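Local atomic coordinates of aspartate aminotransferase (Giardia lamblia, PDB entry 3MEB), a protein that probably catalyses the pyridoxal-phosphate-dependent exchange of an amino group between L-aspartate and 2-oxoglutarate, giving oxaloacetate and L-glutamate, and works as a homodimer. Residues N38-Y43 with K51-V56; I187-T192 with K225-I230; K194-A199 with S203-H208; G250-D255 with Q344-N349; D403-K406 with S410-L413. All blocks are in the same frame, centred on the assembly; numbering follows the deposited sequence. Where two conformers were deposited one is given.

Contact 1 (N38-Y43 with K51-V56); sequences NLTVLY and KVNLGV. With EDO (1,2-ethanediol), chain F.
Tyr43, on helix 37-45, has its ring held between Lys51 and Asn53 of the segment 51-56; the helix runs antiparallel to strand 52-54, with their short axes 9.1 Å apart. Lys51 shows how one face is covered. Its CG sits between the backbone N and carbonyl carbon (chi1 62°), which turns the chain across the ring. CB meets Tyr43 CE1, and CG presses on that same carbon at 3.3 Å. CD moves on toward Tyr43 O, and CE makes a CH-pi contact, lying 3.7 Å above the ring plane but offset toward the rim. At the tip NZ stands over the face in a cation-pi contact, 4.5 Å from the Tyr43 centroid, and donates to Tyr43 O at 2.6 Å, in the carbonyl plane. Asp46 O is a second acceptor for this ammonium. On the opposite ring face Asn53 CB lies over the centre, 3.6 Å from the Tyr43 centroid, a second CH-pi contact. The Asn53 amide continues toward Thr40: one water joins Thr40 OG1, Asn53 OD1 and Val56 N. Asn53 OD1 also receives Gly55 N, closing an Asx turn. Farther along, Leu39 CD1 rests 3.8 Å from Gly55 CA, and Val56 leads toward the cofactor region, touching Tyr90 of the second subunit. A sandwiched ring and an ammonium bonded to two carbonyls hold the helix at Tyr43 directly to Lys51 and Asn53, whereas at Thr40 the hydrogen bonding to Asn53 and Val56 passes through water.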
# COMPACT_ATOMS: atom_id res chain seq x y z
N ASN A 38 10.96 13.77 -7.84
CA ASN A 38 12.39 14.06 -7.68
C ASN A 38 12.65 15.57 -7.52
O ASN A 38 13.70 15.97 -7.05
CB ASN A 38 13.17 13.45 -8.86
CG ASN A 38 14.72 13.62 -8.75
OD1 ASN A 38 15.36 13.10 -7.83
ND2 ASN A 38 15.31 14.32 -9.74
N LEU A 39 11.69 16.43 -7.90
CA LEU A 39 11.89 17.86 -7.78
C LEU A 39 12.03 18.25 -6.32
O LEU A 39 12.77 19.19 -6.00
CB LEU A 39 10.75 18.65 -8.44
CG LEU A 39 10.65 18.52 -9.95
CD1 LEU A 39 9.26 19.12 -10.41
CD2 LEU A 39 11.82 19.24 -10.66
N THR A 40 11.35 17.54 -5.43
CA THR A 40 11.48 17.84 -4.00
C THR A 40 12.86 17.41 -3.48
O THR A 40 13.43 18.09 -2.63
CB THR A 40 10.34 17.22 -3.21
OG1 THR A 40 9.11 17.73 -3.76
CG2 THR A 40 10.43 17.54 -1.70
N VAL A 41 13.38 16.30 -4.01
CA VAL A 41 14.72 15.80 -3.63
C VAL A 41 15.76 16.85 -3.98
O VAL A 41 16.59 17.23 -3.12
CB VAL A 41 15.05 14.44 -4.25
CG1 VAL A 41 16.46 13.95 -3.87
CG2 VAL A 41 14.00 13.37 -3.76
N LEU A 42 15.69 17.36 -5.22
CA LEU A 42 16.63 18.34 -5.70
C LEU A 42 16.52 19.66 -4.93
O LEU A 42 17.54 20.23 -4.56
CB LEU A 42 16.42 18.60 -7.20
CG LEU A 42 16.73 17.40 -8.09
CD1 LEU A 42 16.39 17.74 -9.54
CD2 LEU A 42 18.18 16.97 -7.90
N TYR A 43 15.28 20.12 -4.74
CA TYR A 43 15.00 21.33 -3.99
C TYR A 43 15.56 21.23 -2.57
O TYR A 43 16.10 22.20 -2.04
CB TYR A 43 13.48 21.60 -3.93
CG TYR A 43 13.12 22.66 -2.91
CD1 TYR A 43 13.16 24.01 -3.26
CD2 TYR A 43 12.76 22.32 -1.61
CE1 TYR A 43 12.83 25.01 -2.36
CE2 TYR A 43 12.43 23.32 -0.66
CZ TYR A 43 12.45 24.68 -1.06
OH TYR A 43 12.14 25.71 -0.19
N LYS A 51 15.76 29.60 -2.80
CA LYS A 51 15.12 28.49 -3.52
C LYS A 51 13.61 28.45 -3.36
O LYS A 51 13.08 28.76 -2.29
CB LYS A 51 15.72 27.14 -3.08
CG LYS A 51 15.52 26.78 -1.62
CD LYS A 51 16.32 25.54 -1.34
CE LYS A 51 15.99 24.87 -0.03
NZ LYS A 51 16.74 23.60 0.08
N VAL A 52 12.91 28.03 -4.40
CA VAL A 52 11.42 28.02 -4.39
C VAL A 52 10.98 26.68 -4.96
O VAL A 52 11.37 26.33 -6.09
CB VAL A 52 10.79 29.15 -5.25
CG1 VAL A 52 9.25 29.12 -5.12
CG2 VAL A 52 11.37 30.58 -4.87
N ASN A 53 10.15 25.94 -4.21
CA ASN A 53 9.66 24.64 -4.68
C ASN A 53 8.29 24.78 -5.32
O ASN A 53 7.32 24.97 -4.62
CB ASN A 53 9.56 23.63 -3.53
CG ASN A 53 9.20 22.22 -4.00
OD1 ASN A 53 9.02 21.96 -5.20
ND2 ASN A 53 9.13 21.27 -3.03
N LEU A 54 8.19 24.66 -6.65
CA LEU A 54 6.88 24.85 -7.32
C LEU A 54 6.57 23.58 -8.11
O LEU A 54 6.03 23.64 -9.21
CB LEU A 54 6.93 26.07 -8.26
CG LEU A 54 7.34 27.39 -7.62
CD1 LEU A 54 7.49 28.51 -8.70
CD2 LEU A 54 6.28 27.77 -6.59
N GLY A 55 6.93 22.44 -7.53
CA GLY A 55 6.93 21.15 -8.21
C GLY A 55 5.71 20.32 -7.85
O GLY A 55 4.62 20.55 -8.40
N VAL A 56 5.89 19.39 -6.94
CA VAL A 56 4.83 18.54 -6.41
C VAL A 56 3.66 19.40 -5.88
O VAL A 56 3.86 20.43 -5.23
CB VAL A 56 5.38 17.63 -5.26
CG1 VAL A 56 4.26 16.82 -4.58
CG2 VAL A 56 6.48 16.68 -5.79
C1 EDO F . 5.62 22.17 -2.66
O1 EDO F . 5.69 20.95 -3.43
C2 EDO F . 4.84 23.24 -3.42
O2 EDO F . 3.54 22.73 -3.68
O HOH W 1 8.46 19.40 -5.81
O HOH W 2 7.16 18.83 -2.31

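Contact 2 (I187-T192 with K225-I230); sequences IDFSNT and KELLPI
Apolar packing between Phe189 and Leu227 makes up most of this meeting of two helices. Phe189 has CG anti to its backbone N (chi1 -168°), which carries the ring straight out of the first turn of helix 189-198. It arrives edge-on: CZ is 3.8 Å from Leu227 CG, which lies near the ring plane, and CE1 is 3.9 Å from Leu227 CD2. The two side chains approach from opposite directions, so the Leu227 branches receive the far rim of the ring. Thr192, one turn further on, adds a looser methyl contact, its CG2 lying 4.3 Å from Leu227 CD2. Both helices belong to the large alpha/beta domain of the aminotransferase fold, where helix 221-234 makes the beta-alpha-beta crossover between the parallel neighbouring strands 204-208 and 237-242. Within that crossover helix the chain kinks where Pro229 has no bond to the preceding turn. The polar edge of the contact is supplied by Glu226. Its CB lies in the plane of the Phe189 ring, at the edge, and the carboxylate stands 80° to the ring, with OE1 3.5 Å from Phe189 CE2. Salt bridging accounts for the other oxygen, OE2 pairing with Lys193, the residue just after segment 187-192. Among hydrogen bonds, that from Thr192 OG1 goes to Thr177 O, outside both helices, while Asp188 occupies the N-cap position and its carbonyl O accepts from Thr192 N at 3.0 Å.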
# COMPACT_ATOMS: atom_id res chain seq x y z
N ILE A 187 -10.34 23.45 -23.89
CA ILE A 187 -10.75 22.13 -24.31
C ILE A 187 -11.45 22.20 -25.68
O ILE A 187 -12.40 22.98 -25.89
CB ILE A 187 -11.67 21.44 -23.27
CG1 ILE A 187 -10.91 21.24 -21.96
CG2 ILE A 187 -12.23 20.06 -23.82
CD1 ILE A 187 -11.76 21.14 -20.70
N ASP A 188 -11.00 21.37 -26.61
CA ASP A 188 -11.57 21.30 -27.95
C ASP A 188 -12.80 20.42 -27.85
O ASP A 188 -12.83 19.28 -28.36
CB ASP A 188 -10.52 20.73 -28.91
CG ASP A 188 -11.01 20.60 -30.33
OD1 ASP A 188 -12.12 21.12 -30.67
OD2 ASP A 188 -10.27 19.98 -31.12
N PHE A 189 -13.84 20.98 -27.23
CA PHE A 189 -14.97 20.22 -26.74
C PHE A 189 -15.79 19.53 -27.83
O PHE A 189 -16.34 18.45 -27.63
CB PHE A 189 -15.86 21.06 -25.82
CG PHE A 189 -16.87 20.25 -25.09
CD1 PHE A 189 -16.47 19.28 -24.17
CD2 PHE A 189 -18.21 20.39 -25.36
CE1 PHE A 189 -17.40 18.50 -23.52
CE2 PHE A 189 -19.16 19.61 -24.71
CZ PHE A 189 -18.76 18.67 -23.79
N SER A 190 -15.84 20.17 -28.99
CA SER A 190 -16.45 19.57 -30.18
C SER A 190 -15.82 18.21 -30.47
O SER A 190 -16.52 17.19 -30.65
CB SER A 190 -16.28 20.56 -31.36
OG SER A 190 -17.10 20.21 -32.45
N ASN A 191 -14.49 18.16 -30.54
CA ASN A 191 -13.80 16.87 -30.73
C ASN A 191 -13.87 15.91 -29.54
O ASN A 191 -13.90 14.68 -29.73
CB ASN A 191 -12.36 17.10 -31.22
CG ASN A 191 -12.33 17.53 -32.71
OD1 ASN A 191 -11.66 18.48 -33.09
ND2 ASN A 191 -13.15 16.88 -33.51
N THR A 192 -13.90 16.44 -28.32
CA THR A 192 -14.13 15.61 -27.16
C THR A 192 -15.39 14.74 -27.36
O THR A 192 -15.35 13.52 -27.20
CB THR A 192 -14.27 16.47 -25.86
OG1 THR A 192 -13.09 17.28 -25.67
CG2 THR A 192 -14.48 15.55 -24.69
N LYS A 225 -22.90 18.28 -18.81
CA LYS A 225 -24.27 17.91 -19.14
C LYS A 225 -24.43 17.44 -20.58
O LYS A 225 -25.30 16.63 -20.85
CB LYS A 225 -25.25 19.04 -18.86
CG LYS A 225 -25.48 19.26 -17.40
CD LYS A 225 -26.39 20.43 -17.15
CE LYS A 225 -26.38 20.82 -15.68
NZ LYS A 225 -27.77 20.92 -15.15
N GLU A 226 -23.60 17.94 -21.49
CA GLU A 226 -23.57 17.46 -22.87
C GLU A 226 -23.00 16.04 -23.00
O GLU A 226 -23.40 15.30 -23.88
CB GLU A 226 -22.75 18.39 -23.75
CG GLU A 226 -23.41 19.72 -24.14
CD GLU A 226 -22.71 20.35 -25.31
OE1 GLU A 226 -22.13 21.42 -25.15
OE2 GLU A 226 -22.69 19.73 -26.39
N LEU A 227 -22.02 15.71 -22.17
CA LEU A 227 -21.38 14.39 -22.20
C LEU A 227 -22.34 13.33 -21.66
O LEU A 227 -22.36 12.19 -22.16
CB LEU A 227 -20.04 14.39 -21.46
CG LEU A 227 -18.93 15.25 -22.05
CD1 LEU A 227 -17.71 15.26 -21.12
CD2 LEU A 227 -18.52 14.76 -23.42
N LEU A 228 -23.19 13.71 -20.70
CA LEU A 228 -24.15 12.77 -20.09
C LEU A 228 -24.92 11.87 -21.09
O LEU A 228 -24.81 10.65 -21.03
CB LEU A 228 -25.11 13.53 -19.15
CG LEU A 228 -26.17 12.70 -18.42
CD1 LEU A 228 -25.46 11.65 -17.58
CD2 LEU A 228 -27.14 13.58 -17.57
N PRO A 229 -25.72 12.45 -21.99
CA PRO A 229 -26.45 11.60 -22.94
C PRO A 229 -25.58 10.72 -23.87
O PRO A 229 -26.05 9.67 -24.32
CB PRO A 229 -27.24 12.62 -23.77
CG PRO A 229 -26.43 13.90 -23.64
CD PRO A 229 -26.00 13.88 -22.23
N ILE A 230 -24.34 11.15 -24.17
CA ILE A 230 -23.44 10.37 -25.01
C ILE A 230 -23.05 9.11 -24.21
O ILE A 230 -23.06 7.98 -24.71
CB ILE A 230 -22.13 11.15 -25.36
CG1 ILE A 230 -22.41 12.42 -26.16
CG2 ILE A 230 -21.14 10.27 -26.12
CD1 ILE A 230 -21.18 13.34 -26.24

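Contact 3 (K194-A199 with S203-H208); sequences KDIQSA and SIFLFH
Ile196 lies across the ring of Phe205 and touches it with both branches. CG2 stands over one face, offset toward the rim, in a CH-pi contact 4.1 Å from the Phe205 centroid. CG1 reaches the ring carbon CE1 at 3.6 Å and continues along the strand, so that CD1 comes to the edge of the next inward ring, 4.1 Å from Phe207 CZ. The split follows from chi1 of -62°, which sets CG2 anti to the backbone N and CG1 beside it. Ala199 completes the first shell from beyond the helix: its CB lies near the plane of the Phe205 ring, at the edge, 3.7 Å from CZ. No hydrogen bond crosses between the segments. The polar atoms are engaged around the rim instead, with Ile196 O accepting from His236 NE2, Ala199 O from Lys234 NZ, and Ser203 OG bonded to Pro200 O in the connecting turn. Within the segment 194-199, Lys194 O accepts from Ser198 N at 2.8 Å. Further out, Tyr149 stacks on Phe205 and thereby links the ring to the adjoining strand. Strand 204-208 runs parallel between strands 148-151 and 237-242 inside the mixed sheet of the large domain, and helix 189-198 packs against it while Ile196 also touches Leu227, Ile230 and Met231 of helix 221-234.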
# COMPACT_ATOMS: atom_id res chain seq x y z
N LYS A 194 -17.03 14.04 -30.19
CA LYS A 194 -16.90 13.12 -31.35
C LYS A 194 -16.15 11.89 -30.96
O LYS A 194 -16.53 10.78 -31.33
CB LYS A 194 -16.22 13.80 -32.55
CG LYS A 194 -17.14 14.85 -33.20
CD LYS A 194 -16.42 15.79 -34.18
CE LYS A 194 -17.37 16.81 -34.79
NZ LYS A 194 -16.72 17.51 -35.93
N ASP A 195 -15.07 12.09 -30.20
CA ASP A 195 -14.21 11.00 -29.79
C ASP A 195 -14.96 10.01 -28.89
O ASP A 195 -14.82 8.78 -29.05
CB ASP A 195 -12.98 11.55 -29.08
CG ASP A 195 -11.94 12.10 -30.04
OD1 ASP A 195 -12.11 11.98 -31.29
OD2 ASP A 195 -10.93 12.64 -29.56
N ILE A 196 -15.79 10.53 -27.99
CA ILE A 196 -16.50 9.68 -27.03
C ILE A 196 -17.68 9.02 -27.72
O ILE A 196 -18.01 7.85 -27.45
CB ILE A 196 -16.93 10.47 -25.76
CG1 ILE A 196 -15.69 10.99 -25.06
CG2 ILE A 196 -17.75 9.62 -24.80
CD1 ILE A 196 -15.98 11.81 -23.78
N GLN A 197 -18.26 9.73 -28.67
CA GLN A 197 -19.35 9.19 -29.47
C GLN A 197 -18.88 8.09 -30.45
O GLN A 197 -19.64 7.18 -30.72
CB GLN A 197 -20.10 10.31 -30.23
CG GLN A 197 -21.35 9.86 -31.03
CD GLN A 197 -22.58 9.63 -30.16
OE1 GLN A 197 -22.95 10.49 -29.35
NE2 GLN A 197 -23.24 8.48 -30.33
N SER A 198 -17.65 8.20 -30.96
CA SER A 198 -17.12 7.28 -31.96
C SER A 198 -16.50 5.99 -31.38
O SER A 198 -16.29 5.02 -32.11
CB SER A 198 -16.08 8.00 -32.82
OG SER A 198 -16.70 9.04 -33.55
N ALA A 199 -16.19 6.00 -30.09
CA ALA A 199 -15.61 4.84 -29.43
C ALA A 199 -16.61 3.67 -29.43
O ALA A 199 -17.83 3.89 -29.43
CB ALA A 199 -15.22 5.17 -27.98
N SER A 203 -17.11 1.31 -23.61
CA SER A 203 -15.71 1.65 -23.40
C SER A 203 -15.55 2.35 -22.04
O SER A 203 -16.54 2.78 -21.45
CB SER A 203 -15.21 2.52 -24.55
OG SER A 203 -15.14 1.75 -25.73
N ILE A 204 -14.31 2.46 -21.56
CA ILE A 204 -14.02 3.07 -20.27
C ILE A 204 -13.34 4.42 -20.50
O ILE A 204 -12.39 4.50 -21.29
CB ILE A 204 -13.08 2.17 -19.44
CG1 ILE A 204 -13.67 0.77 -19.24
CG2 ILE A 204 -12.75 2.80 -18.07
CD1 ILE A 204 -12.62 -0.33 -18.95
N PHE A 205 -13.84 5.48 -19.86
CA PHE A 205 -13.25 6.80 -20.02
C PHE A 205 -12.76 7.28 -18.70
O PHE A 205 -13.52 7.33 -17.75
CB PHE A 205 -14.26 7.80 -20.63
CG PHE A 205 -14.50 7.55 -22.09
CD1 PHE A 205 -13.75 8.19 -23.05
CD2 PHE A 205 -15.39 6.56 -22.49
CE1 PHE A 205 -13.93 7.88 -24.38
CE2 PHE A 205 -15.57 6.27 -23.82
CZ PHE A 205 -14.84 6.94 -24.76
N LEU A 206 -11.47 7.59 -18.65
CA LEU A 206 -10.89 8.19 -17.45
C LEU A 206 -11.13 9.68 -17.49
O LEU A 206 -10.84 10.34 -18.52
CB LEU A 206 -9.38 7.90 -17.40
CG LEU A 206 -8.61 8.31 -16.15
CD1 LEU A 206 -9.04 7.54 -14.89
CD2 LEU A 206 -7.11 8.10 -16.42
N PHE A 207 -11.71 10.20 -16.40
CA PHE A 207 -12.04 11.61 -16.28
C PHE A 207 -11.45 12.10 -15.00
O PHE A 207 -11.45 11.39 -14.00
CB PHE A 207 -13.55 11.84 -16.14
CG PHE A 207 -14.33 11.59 -17.38
CD1 PHE A 207 -14.12 12.36 -18.52
CD2 PHE A 207 -15.29 10.58 -17.41
CE1 PHE A 207 -14.86 12.10 -19.70
CE2 PHE A 207 -16.03 10.34 -18.55
CZ PHE A 207 -15.82 11.09 -19.70
N HIS A 208 -10.94 13.31 -15.01
CA HIS A 208 -10.65 14.02 -13.76
C HIS A 208 -11.94 14.69 -13.29
O HIS A 208 -12.61 15.38 -14.06
CB HIS A 208 -9.57 15.06 -13.99
CG HIS A 208 -8.27 14.50 -14.48
ND1 HIS A 208 -7.06 14.87 -13.95
CD2 HIS A 208 -7.99 13.66 -15.51
CE1 HIS A 208 -6.09 14.25 -14.60
NE2 HIS A 208 -6.63 13.52 -15.57

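Contact 4 (G250-D255 with Q344-N349). With EDO (1,2-ethanediol), chain K.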
# COMPACT_ATOMS: atom_id res chain seq x y z
N GLY A 250 -13.82 25.41 -4.46
CA GLY A 250 -13.73 25.61 -2.99
C GLY A 250 -14.88 25.00 -2.14
O GLY A 250 -14.84 25.08 -0.91
N SER A 251 -15.86 24.40 -2.82
CA SER A 251 -17.01 23.71 -2.20
C SER A 251 -17.00 22.24 -2.53
O SER A 251 -17.00 21.89 -3.72
CB SER A 251 -18.33 24.27 -2.75
OG SER A 251 -19.36 23.29 -2.75
N PHE A 252 -17.03 21.37 -1.50
CA PHE A 252 -17.04 19.93 -1.71
C PHE A 252 -18.16 19.49 -2.57
O PHE A 252 -17.97 18.66 -3.47
CB PHE A 252 -17.10 19.16 -0.39
CG PHE A 252 -15.76 18.73 0.07
CD1 PHE A 252 -15.38 17.40 0.02
CD2 PHE A 252 -14.85 19.68 0.49
CE1 PHE A 252 -14.08 17.03 0.41
CE2 PHE A 252 -13.58 19.31 0.87
CZ PHE A 252 -13.20 18.00 0.84
N GLU A 253 -19.35 20.00 -2.28
CA GLU A 253 -20.53 19.60 -3.04
C GLU A 253 -20.35 19.93 -4.51
O GLU A 253 -20.52 19.05 -5.38
CB GLU A 253 -21.79 20.30 -2.53
CG GLU A 253 -23.02 19.98 -3.39
CD GLU A 253 -24.29 20.69 -2.93
OE1 GLU A 253 -24.22 21.49 -1.95
OE2 GLU A 253 -25.35 20.43 -3.54
N ALA A 254 -20.00 21.18 -4.79
CA ALA A 254 -19.85 21.59 -6.17
C ALA A 254 -18.73 20.80 -6.82
O ALA A 254 -18.87 20.33 -7.95
CB ALA A 254 -19.62 23.11 -6.29
N ASP A 255 -17.60 20.64 -6.16
CA ASP A 255 -16.53 19.92 -6.84
C ASP A 255 -16.89 18.46 -7.20
O ASP A 255 -16.27 17.88 -8.08
CB ASP A 255 -15.22 20.05 -6.07
CG ASP A 255 -14.69 21.47 -6.03
OD1 ASP A 255 -15.23 22.34 -6.74
OD2 ASP A 255 -13.71 21.74 -5.30
N GLN A 344 -16.95 20.70 10.21
CA GLN A 344 -17.02 22.13 9.86
C GLN A 344 -15.63 22.78 9.83
O GLN A 344 -15.31 23.57 8.93
CB GLN A 344 -17.96 22.89 10.80
CG GLN A 344 -18.24 24.31 10.30
CD GLN A 344 -18.78 24.33 8.85
OE1 GLN A 344 -18.23 25.02 7.98
NE2 GLN A 344 -19.83 23.55 8.60
N MET A 345 -14.81 22.45 10.82
CA MET A 345 -13.44 22.93 10.86
C MET A 345 -12.70 22.49 9.60
O MET A 345 -12.03 23.29 8.96
CB MET A 345 -12.72 22.43 12.11
CG MET A 345 -11.29 23.00 12.29
SD MET A 345 -10.47 22.35 13.75
CE MET A 345 -11.51 23.05 15.06
N PHE A 346 -12.82 21.22 9.25
CA PHE A 346 -12.24 20.71 8.01
C PHE A 346 -12.65 21.53 6.80
O PHE A 346 -11.80 21.95 6.00
CB PHE A 346 -12.66 19.28 7.79
CG PHE A 346 -12.29 18.75 6.43
CD1 PHE A 346 -10.95 18.63 6.06
CD2 PHE A 346 -13.26 18.41 5.54
CE1 PHE A 346 -10.62 18.16 4.79
CE2 PHE A 346 -12.93 17.93 4.29
CZ PHE A 346 -11.59 17.82 3.92
N TYR A 347 -13.94 21.77 6.64
CA TYR A 347 -14.41 22.54 5.48
C TYR A 347 -13.83 23.95 5.43
O TYR A 347 -13.50 24.44 4.34
CB TYR A 347 -15.93 22.66 5.47
CG TYR A 347 -16.76 21.43 5.19
CD1 TYR A 347 -16.30 20.38 4.37
CD2 TYR A 347 -18.07 21.34 5.68
CE1 TYR A 347 -17.11 19.27 4.10
CE2 TYR A 347 -18.88 20.23 5.40
CZ TYR A 347 -18.40 19.22 4.61
OH TYR A 347 -19.23 18.15 4.36
N ASP A 348 -13.78 24.63 6.59
CA ASP A 348 -13.16 25.95 6.74
C ASP A 348 -11.65 25.89 6.38
O ASP A 348 -11.12 26.79 5.72
CB ASP A 348 -13.24 26.46 8.21
CG ASP A 348 -14.68 26.74 8.68
OD1 ASP A 348 -15.61 26.77 7.88
OD2 ASP A 348 -14.90 26.98 9.89
N ASN A 349 -10.99 24.81 6.80
CA ASN A 349 -9.56 24.65 6.57
C ASN A 349 -9.23 24.53 5.07
O ASN A 349 -8.30 25.17 4.57
CB ASN A 349 -9.04 23.37 7.26
CG ASN A 349 -8.98 23.46 8.79
OD1 ASN A 349 -8.86 22.40 9.43
ND2 ASN A 349 -9.06 24.66 9.37
C1 EDO K . -19.42 22.25 1.76
O1 EDO K . -19.74 21.61 0.51
C2 EDO K . -17.94 22.09 2.07
O2 EDO K . -17.06 22.75 1.14
O HOH W 3 -14.42 23.35 2.07
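Phe252 and Phe346 are brought together by two quite different first torsions. Phe346 has CG anti to the backbone N (chi1 171°), which extends its ring out from helix 340-370. Phe252 sits at chi1 -96°, well away from a staggered value, and this rotation points its CZ at the Phe346 rim. There CZ lies near the plane of the Phe346 ring, 3.5 Å from both CE2 and CZ of that residue. The centroids are 5.4 Å apart and the planes stand at 64°, an oblique aromatic pair. Tyr347, with CG swung beside its own backbone N, brings CE1 over one face of Phe252; the closest atoms, Phe252 CD2 and Tyr347 CD1, are 4.2 Å apart. The three rings form a small aromatic cluster, and the side chain of Phe252 is about 9 Å from those of Tyr244 and Lys277, which bind the cofactor. Beside the cluster lies an ethanediol, probably from the crystallisation liquor, whose C2 rests 3.2 Å above the plane of the Tyr347 ring, over its centre. Its two oxygens take backbone N-H groups from the first turn of helix 252-255: O2 from Phe252 N at 3.0 Å and O1 from Glu253 N. A water ties O2 to Tyr347 O as well. Ser251 caps that short helix, its OG accepting from Ala254 N at 3.0 Å. Phe279 stacks on Phe346, Leu106 and Phe105 touch Phe252 and Tyr347 respectively, and Ala71 touches Phe346, so that helix 252-255 meets the long helix 340-370 beside helices 70-81 and 97-108.

Contact 5 (D403-K406 with S410-L413)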
# COMPACT_ATOMS: atom_id res chain seq x y z
N ASP A 403 14.56 24.47 -17.07
CA ASP A 403 15.96 24.13 -16.70
C ASP A 403 16.75 25.39 -16.29
O ASP A 403 17.56 25.36 -15.35
CB ASP A 403 16.69 23.47 -17.85
CG ASP A 403 16.26 22.04 -18.12
OD1 ASP A 403 15.73 21.32 -17.20
OD2 ASP A 403 16.52 21.62 -19.28
N TYR A 404 16.56 26.49 -17.01
CA TYR A 404 17.21 27.74 -16.69
C TYR A 404 16.76 28.23 -15.30
O TYR A 404 17.58 28.66 -14.50
CB TYR A 404 16.93 28.81 -17.77
CG TYR A 404 17.62 30.14 -17.54
CD1 TYR A 404 18.92 30.37 -18.00
CD2 TYR A 404 16.99 31.16 -16.83
CE1 TYR A 404 19.55 31.58 -17.78
CE2 TYR A 404 17.62 32.37 -16.61
CZ TYR A 404 18.90 32.57 -17.08
OH TYR A 404 19.54 33.76 -16.85
N LEU A 405 15.45 28.17 -15.02
CA LEU A 405 14.94 28.65 -13.72
C LEU A 405 15.52 27.86 -12.55
O LEU A 405 15.81 28.41 -11.49
CB LEU A 405 13.41 28.60 -13.67
CG LEU A 405 12.76 29.70 -14.53
CD1 LEU A 405 11.29 29.39 -14.79
CD2 LEU A 405 12.92 31.04 -13.86
N LYS A 406 15.65 26.55 -12.75
CA LYS A 406 16.29 25.70 -11.78
C LYS A 406 17.78 26.06 -11.59
O LYS A 406 18.19 26.30 -10.45
CB LYS A 406 16.15 24.22 -12.20
CG LYS A 406 16.99 23.29 -11.39
CD LYS A 406 16.67 21.80 -11.67
CE LYS A 406 17.12 21.33 -13.05
NZ LYS A 406 17.23 19.82 -13.10
N SER A 410 17.23 28.67 -8.83
CA SER A 410 16.81 27.64 -7.88
C SER A 410 15.28 27.61 -7.68
O SER A 410 14.80 27.44 -6.58
CB SER A 410 17.57 27.77 -6.55
OG SER A 410 18.98 27.47 -6.69
N ILE A 411 14.55 27.79 -8.77
CA ILE A 411 13.10 27.63 -8.78
C ILE A 411 12.74 26.32 -9.48
O ILE A 411 13.15 26.10 -10.62
CB ILE A 411 12.45 28.82 -9.50
CG1 ILE A 411 12.75 30.13 -8.75
CG2 ILE A 411 10.96 28.63 -9.59
CD1 ILE A 411 12.30 31.38 -9.50
N TYR A 412 12.00 25.45 -8.79
CA TYR A 412 11.71 24.08 -9.26
C TYR A 412 10.27 23.93 -9.78
O TYR A 412 9.31 24.00 -9.02
CB TYR A 412 12.03 23.07 -8.14
CG TYR A 412 13.51 23.04 -7.85
CD1 TYR A 412 14.35 22.19 -8.53
CD2 TYR A 412 14.08 23.93 -6.95
CE1 TYR A 412 15.71 22.18 -8.30
CE2 TYR A 412 15.43 23.94 -6.71
CZ TYR A 412 16.25 23.06 -7.39
OH TYR A 412 17.63 23.06 -7.18
N LEU A 413 10.16 23.76 -11.09
CA LEU A 413 8.93 23.53 -11.80
C LEU A 413 8.99 22.20 -12.50
O LEU A 413 10.07 21.69 -12.79
CB LEU A 413 8.76 24.58 -12.92
CG LEU A 413 8.56 26.02 -12.48
CD1 LEU A 413 9.58 26.92 -13.15
CD2 LEU A 413 7.16 26.41 -12.82
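The backbone folds back directly from helix to strand: Ser410, with positive phi (50°), leaves the helix, and Ile411 N then donates to Leu405 O at 3.1 Å in a nearly straight bond. A second, weak bond joins Ser410 N to Lys406 O. This is the helix-to-strand connection of the small domain of the aminotransferase fold, where helix 399-409 runs into strand 411-413, the parallel partner of strand 52-54. The side chains pack on two sides of this connection. On the side facing helix 430-443 Leu405 points at the strand, its CB lying 4.3 Å from Ile411 CB, and Ala436 of that helix touches both residues. Elsewhere Lys406 crosses the Tyr412 ring at about a right angle. Its CG and CD each lie 3.5 Å from Tyr412 CE1, with CD placed obliquely to the ring, so it is the aliphatic middle of the lysine that does the packing; the bend at chi3 (71°) then leads its tip away from the strand. Tyr412 OH and Ser410 OG are both hydrogen-bonded to Asp46 OD2, which ties the connection to the chain just beyond helix 37-45. The Leu405 and Leu413 methyls are pressed more closely than usual van der Waals distance, Leu405 CD1 lying 3.4 Å from Leu413 CD1.

In the fold
From the N terminus, contact 1 closes the short loop 44-50 and lays the first helix against strand 52-54. Far along the chain, contact 2 closes a loop of 32 residues, and contact 3 is nested inside it; both use helix 189-198, and Ile196 packs on Leu227 and Ile230, so together they bind helices 189-198 and 221-234 to the large-domain sheet. Contact 4 spans 88 residues, bringing helix 252-255 to the long helix 340-370. Contact 5 spans only the last helical residues 407-409. No two contacts cross. Contacts 1 and 5, distant in sequence, have centres 9 Å apart because strands 52-54 and 411-413 pair, joining an N-terminal and a C-terminal part of the chain in the small domain.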